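Local coordinates for protein putative Zn-dependent exopeptidase (Bacteroides vulgatus ATCC 8482, PDB 3GUX) that probably acts as a zinc-dependent exopeptidase of the M28 family, removing amino acids from the amino-terminal end of peptides, at residues Arg223-Lys231 with Arg262-Asn270. Residues are numbered along the deposited sequence; the frame is centred on the assembly and turned at random.
Sequences RSEMKKIWK and RIPCVDIIN
The indole of Trp230 meets Val266 and Ile268 obliquely: CZ3 lies 4.0 Å from Val266 CG1, and CH2 4.1 Å from Ile268 CG1. One ring face carries CG of Met226, modelled as selenomethionine, offset toward the rim; at the polar edge NE1 is hydrogen-bonded to the carbonyl of Phe212, which, with Phe242 edge-to-face, is likely to limit the indole's rotation. Val266 wedges beneath the helix: CG1, anti to the backbone N (chi1 -178°), reaches Met226 CG at 3.9 Å, while CG2 sits 3.6 Å from Met226 N. Ile229 and Val266 side chains meet tip to tip, Ile229 CD1 4.1 Å from Val266 CB; Ile229 CG2 touches Ile268 CD1. The Glu225 side chain, bent at chi2 (81°), crosses Pro264 at about a right angle, Glu225 OE2 3.6 Å from Pro264 CG. Replacing Glu225 by an alanine would probably leave Pro264 CB and CG without their carboxylate neighbour. No hydrogen bond joins the segments; the axes of 223-231 and 265-269 approach to 8.0 Å and cross at -41°. Cys265 and Asp267, their CB bonds pointing away from helix 223-236, touch helix 253-260; the edge strand, beside parallel 198-203, thus has helices on both faces, as in the alpha/beta/alpha core of the phosphorylase/hydrolase-like fold.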
loop_
_atom_site.group_PDB
_atom_site.type_symbol
_atom_site.label_atom_id
_atom_site.label_comp_id
_atom_site.label_asym_id
_atom_site.label_seq_id
_atom_site.Cartn_x
_atom_site.Cartn_y
_atom_site.Cartn_z
ATOM N N ARG A 223 9.756 14.029 3.688
ATOM C CA ARG A 223 11.139 13.842 3.196
ATOM C C ARG A 223 11.918 12.858 4.018
ATOM O O ARG A 223 12.489 11.941 3.490
ATOM C CB ARG A 223 11.978 15.109 3.201
ATOM C CG ARG A 223 11.577 16.102 2.214
ATOM C CD ARG A 223 12.603 17.225 1.976
ATOM N NE ARG A 223 13.786 16.729 1.258
ATOM C CZ ARG A 223 13.837 16.452 -0.051
ATOM N NH1 ARG A 223 12.770 16.589 -0.837
ATOM N NH2 ARG A 223 14.966 16.005 -0.589
ATOM N N SER A 224 11.950 13.108 5.316
ATOM C CA SER A 224 12.653 12.288 6.287
ATOM C C SER A 224 12.354 10.808 6.073
ATOM O O SER A 224 13.246 9.990 5.842
ATOM C CB SER A 224 12.247 12.755 7.698
ATOM O OG SER A 224 12.668 11.818 8.658
ATOM N N GLU A 225 11.073 10.503 6.015
ATOM C CA GLU A 225 10.613 9.124 5.826
ATOM C C GLU A 225 10.965 8.606 4.440
ATOM O O GLU A 225 11.471 7.504 4.292
ATOM C CB GLU A 225 9.119 9.028 6.086
ATOM C CG GLU A 225 8.674 9.506 7.467
ATOM C CD GLU A 225 8.515 11.031 7.609
ATOM O OE1 GLU A 225 8.779 11.768 6.624
ATOM O OE2 GLU A 225 8.135 11.482 8.716
HETATM N N MSE A 226 10.755 9.416 3.421
HETATM C CA MSE A 226 11.091 9.001 2.060
HETATM C C MSE A 226 12.598 8.737 1.899
HETATM O O MSE A 226 13.024 7.676 1.395
HETATM C CB MSE A 226 10.632 10.092 1.121
HETATM C CG MSE A 226 10.774 9.838 -0.337
HETATM SE SE MSE A 226 10.452 11.506 -1.231
HETATM C CE MSE A 226 11.937 12.589 -0.508
ATOM N N LYS A 227 13.425 9.689 2.362
ATOM C CA LYS A 227 14.875 9.563 2.261
ATOM C C LYS A 227 15.374 8.302 2.972
ATOM O O LYS A 227 16.357 7.686 2.531
ATOM C CB LYS A 227 15.568 10.837 2.807
ATOM N N LYS A 228 14.694 7.937 4.067
ATOM C CA LYS A 228 15.013 6.747 4.858
ATOM C C LYS A 228 14.815 5.481 4.049
ATOM O O LYS A 228 15.646 4.574 4.058
ATOM C CB LYS A 228 14.103 6.709 6.088
ATOM C CG LYS A 228 14.397 5.611 7.094
ATOM C CD LYS A 228 13.225 5.367 8.040
ATOM C CE LYS A 228 12.854 6.588 8.852
ATOM N NZ LYS A 228 11.800 6.263 9.846
ATOM N N ILE A 229 13.669 5.412 3.384
ATOM C CA ILE A 229 13.289 4.299 2.554
ATOM C C ILE A 229 14.253 4.159 1.357
ATOM O O ILE A 229 14.732 3.062 1.056
ATOM C CB ILE A 229 11.797 4.458 2.089
ATOM C CG1 ILE A 229 10.846 4.327 3.296
ATOM C CG2 ILE A 229 11.460 3.451 1.008
ATOM C CD1 ILE A 229 9.360 4.867 3.066
ATOM N N TRP A 230 14.572 5.276 0.705
ATOM C CA TRP A 230 15.486 5.243 -0.440
ATOM C C TRP A 230 16.897 4.874 0.013
ATOM O O TRP A 230 17.602 4.180 -0.710
ATOM C CB TRP A 230 15.485 6.564 -1.206
ATOM C CG TRP A 230 14.506 6.658 -2.353
ATOM C CD1 TRP A 230 14.810 6.938 -3.659
ATOM C CD2 TRP A 230 13.074 6.489 -2.311
ATOM N NE1 TRP A 230 13.674 6.977 -4.417
ATOM C CE2 TRP A 230 12.596 6.697 -3.619
ATOM C CE3 TRP A 230 12.158 6.171 -1.301
ATOM C CZ2 TRP A 230 11.244 6.576 -3.950
ATOM C CZ3 TRP A 230 10.818 6.077 -1.625
ATOM C CH2 TRP A 230 10.377 6.285 -2.935
ATOM N N LYS A 231 17.275 5.318 1.216
ATOM C CA LYS A 231 18.540 4.962 1.859
ATOM C C LYS A 231 18.662 3.466 2.013
ATOM O O LYS A 231 19.669 2.879 1.640
ATOM C CB LYS A 231 18.671 5.620 3.260
ATOM C CG LYS A 231 19.986 5.401 3.989
ATOM C CD LYS A 231 19.992 6.085 5.397
ATOM C CE LYS A 231 21.243 5.651 6.204
ATOM N NZ LYS A 231 21.121 6.002 7.632
ATOM N N ARG A 262 -3.799 12.924 8.951
ATOM C CA ARG A 262 -2.440 13.477 9.256
ATOM C C ARG A 262 -1.206 12.736 9.618
ATOM O O ARG A 262 -0.532 13.009 10.642
ATOM C CB ARG A 262 -2.362 14.946 9.747
ATOM C CG ARG A 262 -3.122 15.346 10.946
ATOM C CD ARG A 262 -4.574 15.486 10.595
ATOM N N ILE A 263 -0.896 11.824 8.724
ATOM C CA ILE A 263 0.206 10.912 8.817
ATOM C C ILE A 263 1.071 11.233 7.616
ATOM O O ILE A 263 0.572 11.116 6.486
ATOM C CB ILE A 263 -0.359 9.491 8.686
ATOM C CG1 ILE A 263 -1.314 9.208 9.856
ATOM C CG2 ILE A 263 0.774 8.441 8.571
ATOM C CD1 ILE A 263 -2.038 7.912 9.769
ATOM N N PRO A 264 2.345 11.652 7.817
ATOM C CA PRO A 264 3.128 11.799 6.587
ATOM C C PRO A 264 3.134 10.452 5.841
ATOM O O PRO A 264 3.260 9.399 6.458
ATOM C CB PRO A 264 4.520 12.125 7.082
ATOM C CG PRO A 264 4.547 11.593 8.483
ATOM C CD PRO A 264 3.185 11.896 9.003
ATOM N N CYS A 265 2.972 10.493 4.537
ATOM C CA CYS A 265 2.826 9.279 3.797
ATOM C C CYS A 265 3.603 9.345 2.507
ATOM O O CYS A 265 3.411 10.269 1.710
ATOM C CB CYS A 265 1.353 9.061 3.514
ATOM S SG CYS A 265 1.016 7.461 2.883
ATOM N N VAL A 266 4.445 8.332 2.296
ATOM C CA VAL A 266 5.342 8.260 1.153
ATOM C C VAL A 266 4.745 7.418 0.046
ATOM O O VAL A 266 4.387 6.268 0.272
ATOM C CB VAL A 266 6.742 7.652 1.573
ATOM C CG1 VAL A 266 7.684 7.611 0.417
ATOM C CG2 VAL A 266 7.391 8.462 2.714
ATOM N N ASP A 267 4.667 7.972 -1.158
ATOM C CA ASP A 267 4.224 7.215 -2.315
ATOM C C ASP A 267 5.436 6.598 -3.054
ATOM O O ASP A 267 6.334 7.336 -3.494
ATOM C CB ASP A 267 3.413 8.130 -3.243
ATOM C CG ASP A 267 2.604 7.369 -4.284
ATOM O OD1 ASP A 267 2.566 6.099 -4.277
ATOM O OD2 ASP A 267 1.985 8.055 -5.127
ATOM N N ILE A 268 5.484 5.256 -3.133
ATOM C CA ILE A 268 6.476 4.514 -3.915
ATOM C C ILE A 268 5.704 4.187 -5.188
ATOM O O ILE A 268 4.844 3.308 -5.153
ATOM C CB ILE A 268 6.986 3.215 -3.220
ATOM C CG1 ILE A 268 7.544 3.543 -1.814
ATOM C CG2 ILE A 268 7.990 2.486 -4.121
ATOM C CD1 ILE A 268 8.068 2.281 -1.022
ATOM N N ILE A 269 6.005 4.916 -6.268
ATOM C CA ILE A 269 5.251 4.884 -7.517
ATOM C C ILE A 269 6.199 4.966 -8.715
ATOM O O ILE A 269 7.122 5.762 -8.726
ATOM C CB ILE A 269 4.178 6.018 -7.563
ATOM C CG1 ILE A 269 3.306 5.945 -8.841
ATOM C CG2 ILE A 269 4.829 7.409 -7.353
ATOM C CD1 ILE A 269 2.020 6.838 -8.804
ATOM N N ASN A 270 6.008 4.079 -9.700
ATOM C CA ASN A 270 6.839 4.109 -10.878
ATOM C C ASN A 270 6.689 5.433 -11.654
ATOM O O ASN A 270 5.564 5.894 -11.871
ATOM C CB ASN A 270 6.536 2.913 -11.790
ATOM C CG ASN A 270 7.450 2.877 -12.986
ATOM O OD1 ASN A 270 8.675 3.048 -12.866
ATOM N ND2 ASN A 270 6.869 2.687 -14.152
#